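Local atomic coordinates of cephalosporin acylase (Bacillus halodurans, PDB entry 2NLZ), a protein that probably works as an acylase of the gamma-glutamyltranspeptidase family, hydrolysing amide bonds such as those that hold the side chains of cephalosporins. Residues A55-L58 and T59-P63; Y153-T156 and P157-K161; M321-S324 and V325-L329; G237-K241 and E242-C246. The protein carries 1 engineered substitution. All blocks are in the same frame, centred on the assembly; numbering follows the deposited sequence.

Contact 1. Residues A55-L58 and T59-P63; sequences ATAL and TVLEP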
# COMPACT_ATOMS: atom_id res chain seq x y z
N ALA D 55 -35.97 9.98 -0.36
CA ALA D 55 -35.79 10.87 -1.50
C ALA D 55 -36.09 12.29 -1.10
O ALA D 55 -35.29 13.20 -1.33
CB ALA D 55 -36.67 10.45 -2.66
N THR D 56 -37.24 12.47 -0.47
CA THR D 56 -37.69 13.78 -0.02
C THR D 56 -36.79 14.32 1.09
O THR D 56 -36.58 15.53 1.18
CB THR D 56 -39.16 13.76 0.48
OG1 THR D 56 -39.33 12.69 1.42
CG2 THR D 56 -40.11 13.57 -0.67
N ALA D 57 -36.28 13.42 1.92
CA ALA D 57 -35.30 13.79 2.95
C ALA D 57 -34.04 14.37 2.33
O ALA D 57 -33.56 15.41 2.79
CB ALA D 57 -34.96 12.59 3.83
N LEU D 58 -33.55 13.72 1.28
CA LEU D 58 -32.34 14.13 0.54
C LEU D 58 -32.48 15.51 -0.09
O LEU D 58 -31.50 16.23 -0.28
CB LEU D 58 -32.00 13.11 -0.55
CG LEU D 58 -31.42 11.76 -0.09
CD1 LEU D 58 -31.54 10.69 -1.17
CD2 LEU D 58 -29.98 11.91 0.36
N THR D 59 -33.73 15.86 -0.41
CA THR D 59 -34.09 17.16 -0.96
C THR D 59 -33.71 18.29 -0.00
O THR D 59 -33.40 19.40 -0.43
CB THR D 59 -35.57 17.16 -1.31
OG1 THR D 59 -35.71 17.22 -2.73
CG2 THR D 59 -36.30 18.33 -0.69
N VAL D 60 -33.69 17.98 1.29
CA VAL D 60 -33.34 18.93 2.31
C VAL D 60 -31.92 18.71 2.80
O VAL D 60 -31.20 19.67 3.08
CB VAL D 60 -34.30 18.83 3.51
CG1 VAL D 60 -33.84 19.74 4.64
CG2 VAL D 60 -35.75 19.12 3.08
N LEU D 61 -31.51 17.44 2.87
CA LEU D 61 -30.26 17.05 3.53
C LEU D 61 -29.02 17.14 2.67
O LEU D 61 -27.90 17.30 3.18
CB LEU D 61 -30.38 15.64 4.11
CG LEU D 61 -31.39 15.50 5.25
CD1 LEU D 61 -31.78 14.05 5.42
CD2 LEU D 61 -30.82 16.11 6.53
N GLU D 62 -29.21 17.05 1.36
CA GLU D 62 -28.11 17.20 0.41
C GLU D 62 -28.48 18.11 -0.77
O GLU D 62 -28.62 17.64 -1.90
CB GLU D 62 -27.66 15.83 -0.10
CG GLU D 62 -26.31 15.81 -0.75
CD GLU D 62 -25.87 14.41 -1.16
OE1 GLU D 62 -25.37 14.26 -2.30
OE2 GLU D 62 -26.01 13.48 -0.35
N PRO D 63 -28.63 19.43 -0.52
CA PRO D 63 -29.13 20.37 -1.54
C PRO D 63 -28.13 20.62 -2.65
O PRO D 63 -28.46 21.24 -3.66
CB PRO D 63 -29.38 21.66 -0.75
CG PRO D 63 -29.26 21.27 0.70
CD PRO D 63 -28.33 20.13 0.74
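The contact of A57 with L61 and of L58 with E62 is a local one at the buried C-terminal end of helix 47-61, running into the residue that leaves it and illustrating how a helix closes. A57 O is gripped twice: L61 N approaches at 2.9 Å in the carbonyl plane, while V60 N, at 3.0 Å, stands well above that plane, so one carbonyl serves both an i+4 and an i+3 donor. The next carbonyl, L58 O, receives E62 N at 2.9 Å, and E62 is where helical backbone angles end. Further back, T59 N reaches A55 O at 3.2 Å. Between side chains the touch is slight: A57 CB lies 3.8 Å from L61 CD1. With its CG set opposite the carbonyl carbon (chi1 -66°), L61 folds back alongside this turn and brings CD1 near A57. E62 instead stretches out, CG opposite the backbone N (chi1 -163°), carrying its carboxylate to partners beyond the helix: OE1 makes a salt bridge with R511 and a hydrogen bond with S65 OG, and OE2 bonds S29 OG. A57, L58 and L61 face helix 31-42, whereas A55, L58 and E62 meet strand 359-365, L58 thus touching both elements. A helix packed beside a neighbouring helix and against core strands fits the layered alpha-beta-beta-alpha architecture of Ntn hydrolases.

Contact 2. Residues Y153-T156 and P157-K161; sequences YPVT and PTLAK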
# COMPACT_ATOMS: atom_id res chain seq x y z
N TYR D 153 -30.35 20.94 10.37
CA TYR D 153 -29.32 19.91 10.56
C TYR D 153 -27.89 20.45 10.49
O TYR D 153 -27.64 21.41 9.77
CB TYR D 153 -29.50 18.77 9.54
CG TYR D 153 -29.32 19.19 8.09
CD1 TYR D 153 -28.11 19.00 7.44
CD2 TYR D 153 -30.38 19.75 7.38
CE1 TYR D 153 -27.94 19.38 6.11
CE2 TYR D 153 -30.22 20.13 6.05
CZ TYR D 153 -29.00 19.94 5.43
OH TYR D 153 -28.85 20.31 4.11
N PRO D 154 -26.96 19.84 11.25
CA PRO D 154 -25.54 20.21 11.16
C PRO D 154 -24.91 19.75 9.86
O PRO D 154 -25.08 18.61 9.46
CB PRO D 154 -24.90 19.47 12.34
CG PRO D 154 -25.81 18.35 12.63
CD PRO D 154 -27.19 18.77 12.25
N VAL D 155 -24.19 20.65 9.21
CA VAL D 155 -23.59 20.40 7.91
C VAL D 155 -22.28 19.60 8.01
O VAL D 155 -21.36 19.98 8.73
CB VAL D 155 -23.39 21.73 7.14
CG1 VAL D 155 -22.66 21.52 5.83
CG2 VAL D 155 -24.72 22.39 6.91
N THR D 156 -22.22 18.47 7.32
CA THR D 156 -21.02 17.64 7.33
C THR D 156 -19.94 18.28 6.44
O THR D 156 -20.27 19.02 5.51
CB THR D 156 -21.34 16.18 6.88
OG1 THR D 156 -21.56 16.14 5.47
CG2 THR D 156 -22.57 15.62 7.62
N PRO D 157 -18.64 18.02 6.74
CA PRO D 157 -17.49 18.56 6.00
C PRO D 157 -17.56 18.41 4.48
O PRO D 157 -17.19 19.34 3.75
CB PRO D 157 -16.32 17.74 6.52
CG PRO D 157 -16.71 17.34 7.87
CD PRO D 157 -18.20 17.16 7.86
N THR D 158 -18.02 17.25 4.01
CA THR D 158 -18.10 16.96 2.59
C THR D 158 -19.15 17.83 1.91
O THR D 158 -18.88 18.47 0.89
CB THR D 158 -18.42 15.47 2.33
OG1 THR D 158 -17.59 14.67 3.18
CG2 THR D 158 -18.18 15.10 0.87
N LEU D 159 -20.35 17.87 2.51
CA LEU D 159 -21.42 18.73 2.03
C LEU D 159 -20.96 20.20 2.07
O LEU D 159 -21.24 20.96 1.14
CB LEU D 159 -22.68 18.52 2.87
CG LEU D 159 -23.92 19.34 2.51
CD1 LEU D 159 -24.48 18.88 1.20
CD2 LEU D 159 -24.96 19.19 3.60
N ALA D 160 -20.23 20.57 3.12
CA ALA D 160 -19.73 21.94 3.29
C ALA D 160 -18.80 22.36 2.16
O ALA D 160 -18.80 23.52 1.77
CB ALA D 160 -19.04 22.09 4.62
N LYS D 161 -18.01 21.42 1.66
CA LYS D 161 -17.08 21.68 0.57
C LYS D 161 -17.81 22.06 -0.72
O LYS D 161 -17.47 23.06 -1.36
CB LYS D 161 -16.19 20.46 0.32
CG LYS D 161 -15.11 20.69 -0.75
CD LYS D 161 -14.91 19.46 -1.66
CE LYS D 161 -14.06 18.37 -1.00
NZ LYS D 161 -13.84 17.21 -1.92
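L159 is the apolar hub of this strand-to-helix junction, in which T156 holds the N-cap position of helix 157-173 and P157 opens its first turn. The CD2 methyl of L159 comes to the edge of the Y153 ring, in the ring plane, 3.9 Å from Y153 CE1, the two side chains advancing from opposite directions. V155 adds its CG1 methyl, 4.0 Å from L159 CD2 and 3.9 Å from A160 CB, and so bridges the leucine and the alanine. The reach of the leucine follows from its first torsion: CG lies opposite the backbone N (chi1 -179°), which sends the branch back over the incoming chain. One step out, the Y153 ring reaches the end of helix 47-61, and polar bonds help to place the residues of the incoming chain. Y153 pairs through its backbone with W199 of strand 198-199, and V155 bonds likewise to G196 and E197 just before that strand. T156 turns OG1 to D533 OD2, which probably restrains rotation of the capping residue. P157 packs on Y20 of a second subunit, and T158 on N17 of that subunit, so the start of the helix is also part of an interface. The first turn is closed by the main chain, where A160 N donates to T156 O at 2.8 Å, nearly along the C=O axis.

Contact 3. Residues M321-S324 and V325-L329; sequences MSVS and VEQLL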
# COMPACT_ATOMS: atom_id res chain seq x y z
N MET D 321 -36.27 9.22 -31.66
CA MET D 321 -35.12 8.32 -31.84
C MET D 321 -35.00 7.79 -33.26
O MET D 321 -35.98 7.35 -33.86
CB MET D 321 -35.14 7.16 -30.84
CG MET D 321 -34.63 7.54 -29.45
SD MET D 321 -34.51 6.17 -28.29
CE MET D 321 -33.40 5.05 -29.16
N SER D 322 -33.78 7.84 -33.79
CA SER D 322 -33.51 7.47 -35.18
C SER D 322 -33.44 5.95 -35.39
O SER D 322 -33.96 5.44 -36.37
CB SER D 322 -32.22 8.14 -35.66
OG SER D 322 -32.09 8.08 -37.06
N VAL D 323 -32.79 5.24 -34.47
CA VAL D 323 -32.81 3.78 -34.48
C VAL D 323 -33.66 3.29 -33.31
O VAL D 323 -34.19 4.11 -32.55
CB VAL D 323 -31.39 3.16 -34.43
CG1 VAL D 323 -30.62 3.50 -35.68
CG2 VAL D 323 -30.64 3.63 -33.19
N SER D 324 -33.80 1.98 -33.17
CA SER D 324 -34.58 1.44 -32.05
C SER D 324 -33.68 0.88 -30.94
O SER D 324 -32.49 0.64 -31.14
CB SER D 324 -35.59 0.39 -32.53
OG SER D 324 -35.00 -0.88 -32.70
N VAL D 325 -34.28 0.70 -29.77
CA VAL D 325 -33.65 0.07 -28.63
C VAL D 325 -33.25 -1.36 -28.96
O VAL D 325 -32.15 -1.81 -28.61
CB VAL D 325 -34.61 0.06 -27.42
CG1 VAL D 325 -33.92 -0.48 -26.19
CG2 VAL D 325 -35.16 1.45 -27.17
N GLU D 326 -34.14 -2.07 -29.65
CA GLU D 326 -33.95 -3.48 -30.00
C GLU D 326 -32.76 -3.71 -30.92
O GLU D 326 -32.09 -4.74 -30.85
CB GLU D 326 -35.22 -4.04 -30.66
CG GLU D 326 -36.39 -4.30 -29.70
CD GLU D 326 -37.18 -3.04 -29.31
OE1 GLU D 326 -37.04 -1.99 -29.98
OE2 GLU D 326 -37.96 -3.12 -28.34
N GLN D 327 -32.50 -2.73 -31.79
CA GLN D 327 -31.35 -2.77 -32.70
C GLN D 327 -30.04 -2.55 -31.96
O GLN D 327 -29.06 -3.26 -32.22
CB GLN D 327 -31.50 -1.74 -33.82
CG GLN D 327 -32.44 -2.14 -34.94
CD GLN D 327 -32.58 -1.06 -36.00
OE1 GLN D 327 -32.66 0.13 -35.69
NE2 GLN D 327 -32.61 -1.47 -37.27
N LEU D 328 -30.01 -1.58 -31.05
CA LEU D 328 -28.79 -1.27 -30.30
C LEU D 328 -28.42 -2.39 -29.33
O LEU D 328 -27.23 -2.61 -29.04
CB LEU D 328 -28.93 0.05 -29.52
CG LEU D 328 -29.08 1.34 -30.32
CD1 LEU D 328 -29.57 2.44 -29.41
CD2 LEU D 328 -27.78 1.75 -31.01
N LEU D 329 -29.44 -3.09 -28.85
CA LEU D 329 -29.24 -4.13 -27.85
C LEU D 329 -29.15 -5.55 -28.41
O LEU D 329 -29.14 -6.53 -27.66
CB LEU D 329 -30.34 -4.02 -26.79
CG LEU D 329 -29.98 -3.32 -25.48
CD1 LEU D 329 -28.95 -2.21 -25.65
CD2 LEU D 329 -31.22 -2.82 -24.75
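V323 and Q327 cross obliquely at the start of helix 325-328: the glutamine chain, extended beyond CG, runs back past the valine, with Q327 OE1 3.5 Å from V323 CB. V323 meets L328 differently, at about a right angle, its CG2 methyl lying 4.0 Å from L328 CG. The valine thus has its stem beside an amide oxygen and one methyl on a leucine branch. Q327 has its CG opposite the carbonyl carbon (chi1 -79°), which directs the chain back to the residue before the helix, where Q327 OE1 accepts from S324 N in a weak but straight bond of 3.3 Å and 168°. The return bond runs from Q327 N to S324 OG, 3.2 Å long. Together the two make a capping box, in which the backbone N-H and side chain of each residue serve the other. S324 OG can do this because it sits between the backbone N and the carbonyl carbon (chi1 82°), turned toward the first turn of the helix. A weak bond from L328 N to S324 O, also 3.3 Å, begins the helical pattern. Without the serine hydroxyl, as with an alanine here, Q327 N would probably lose its capping acceptor and the first turn could fray. On the apolar flank M321 CE only just approaches V325 CG2, at 4.5 Å. V325 and L328 both pack on L274 of helix 274-283, while V323 and L328 rest against Y314 at the end of helix 294-314.

Contact 4. Residues G237-K241 and E242-C246; sequences GYLTK and EDLAC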
# COMPACT_ATOMS: atom_id res chain seq x y z
N GLY D 237 -38.79 33.60 -18.39
CA GLY D 237 -38.64 32.15 -18.52
C GLY D 237 -39.61 31.57 -19.53
O GLY D 237 -40.44 32.28 -20.08
N TYR D 238 -39.50 30.26 -19.77
CA TYR D 238 -40.37 29.59 -20.73
C TYR D 238 -41.35 28.66 -20.03
O TYR D 238 -42.34 28.21 -20.62
CB TYR D 238 -39.55 28.84 -21.78
CG TYR D 238 -38.72 29.74 -22.67
CD1 TYR D 238 -39.25 30.29 -23.83
CD2 TYR D 238 -37.41 30.06 -22.34
CE1 TYR D 238 -38.50 31.13 -24.63
CE2 TYR D 238 -36.64 30.89 -23.13
CZ TYR D 238 -37.19 31.43 -24.28
OH TYR D 238 -36.43 32.26 -25.08
N LEU D 239 -41.07 28.39 -18.75
CA LEU D 239 -41.87 27.51 -17.93
C LEU D 239 -43.22 28.14 -17.54
O LEU D 239 -43.25 29.20 -16.91
CB LEU D 239 -41.07 27.14 -16.68
CG LEU D 239 -41.13 25.72 -16.13
CD1 LEU D 239 -41.87 25.66 -14.82
CD2 LEU D 239 -41.76 24.79 -17.13
N THR D 240 -44.32 27.49 -17.91
CA THR D 240 -45.65 28.02 -17.63
C THR D 240 -46.45 27.11 -16.71
O THR D 240 -46.02 25.98 -16.43
CB THR D 240 -46.47 28.25 -18.92
OG1 THR D 240 -46.72 26.98 -19.56
CG2 THR D 240 -45.73 29.18 -19.89
N LYS D 241 -47.60 27.61 -16.25
CA LYS D 241 -48.59 26.83 -15.50
C LYS D 241 -48.93 25.57 -16.26
O LYS D 241 -48.92 24.47 -15.71
CB LYS D 241 -49.88 27.61 -15.33
CG LYS D 241 -49.94 28.59 -14.20
CD LYS D 241 -51.27 29.33 -14.25
CE LYS D 241 -51.20 30.69 -13.57
NZ LYS D 241 -52.39 31.53 -13.89
N GLU D 242 -49.24 25.75 -17.55
CA GLU D 242 -49.77 24.69 -18.41
C GLU D 242 -48.74 23.61 -18.71
O GLU D 242 -49.11 22.46 -18.99
CB GLU D 242 -50.34 25.27 -19.70
CG GLU D 242 -51.65 26.03 -19.50
CD GLU D 242 -51.68 27.34 -20.26
OE1 GLU D 242 -51.92 27.32 -21.49
OE2 GLU D 242 -51.47 28.40 -19.63
N ASP D 243 -47.46 23.97 -18.67
CA ASP D 243 -46.37 23.01 -18.80
C ASP D 243 -46.38 22.05 -17.63
O ASP D 243 -46.28 20.84 -17.80
CB ASP D 243 -45.03 23.73 -18.89
CG ASP D 243 -44.74 24.26 -20.28
OD1 ASP D 243 -45.03 23.53 -21.25
OD2 ASP D 243 -44.21 25.39 -20.38
N LEU D 244 -46.50 22.62 -16.43
CA LEU D 244 -46.59 21.84 -15.20
C LEU D 244 -47.90 21.06 -15.14
O LEU D 244 -47.90 19.88 -14.77
CB LEU D 244 -46.47 22.76 -13.97
CG LEU D 244 -45.22 23.63 -13.83
CD1 LEU D 244 -45.37 24.69 -12.74
CD2 LEU D 244 -43.97 22.77 -13.58
N ALA D 245 -48.99 21.71 -15.51
CA ALA D 245 -50.35 21.15 -15.41
C ALA D 245 -50.54 19.81 -16.10
O ALA D 245 -51.21 18.92 -15.55
CB ALA D 245 -51.38 22.15 -15.92
N CYS D 246 -49.96 19.63 -17.28
CA CYS D 246 -50.11 18.35 -17.96
C CYS D 246 -48.88 17.46 -17.90
O CYS D 246 -48.69 16.58 -18.74
CB CYS D 246 -50.68 18.48 -19.39
SG CYS D 246 -49.87 19.65 -20.49
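The carboxylate of D243 is the flat group that works across to T240: D243 OD2 is met on its anti side by T240 N, 3.2 Å away and 16° out of the carboxylate plane. T240 OG1 gives D243 OD2 a second, weak bond of 3.1 Å. The other oxygen, OD1, accepts from M93 N in a neighbouring loop, so both ends of the group are held and its rotation is probably limited. T240 OG1 also accepts, from D243 N at 3.2 Å. Were the carboxylate replaced by the methyl of an alanine, T240 N and M93 N would probably lose their shared acceptor group, and the loop before the helix could shift. Beside these bonds L239 crosses L244 at about a right angle, L239 CD1 to L244 CD2 3.8 Å, and itself packs on I228 and F232 of helix 223-234. L239 CD2 lies 3.9 Å from D243 CB, beside the aspartate stem. Further along, A245 N donates to K241 O at 2.8 Å. The reciprocal bonds between T240 and D243 are those of a capping box, here with a threonine at the N-cap of the short helix 241-245.

How the contacts relate
Contacts 1 and 2 form a direct pair, whereas contacts 3 and 4 are separate examples of helix beginnings. With centres about 13 Å apart, contact 1 ends a helix and contact 2 begins another, and the Y153 hydroxyl joins them: Y153 OH lies 2.6 Å from V60 O and 3.3 Å from L61 O, both probable hydrogen bonds. Contact 3 lies on the opposite side of the chain's centre from both, its centre about 35 Å from that of contact 1. Contacts 3 and 4 use the same kind of cap without touching, their nearest atoms about 19 Å apart. Contact 4 is about 15 Å from contact 1 by nearest atoms.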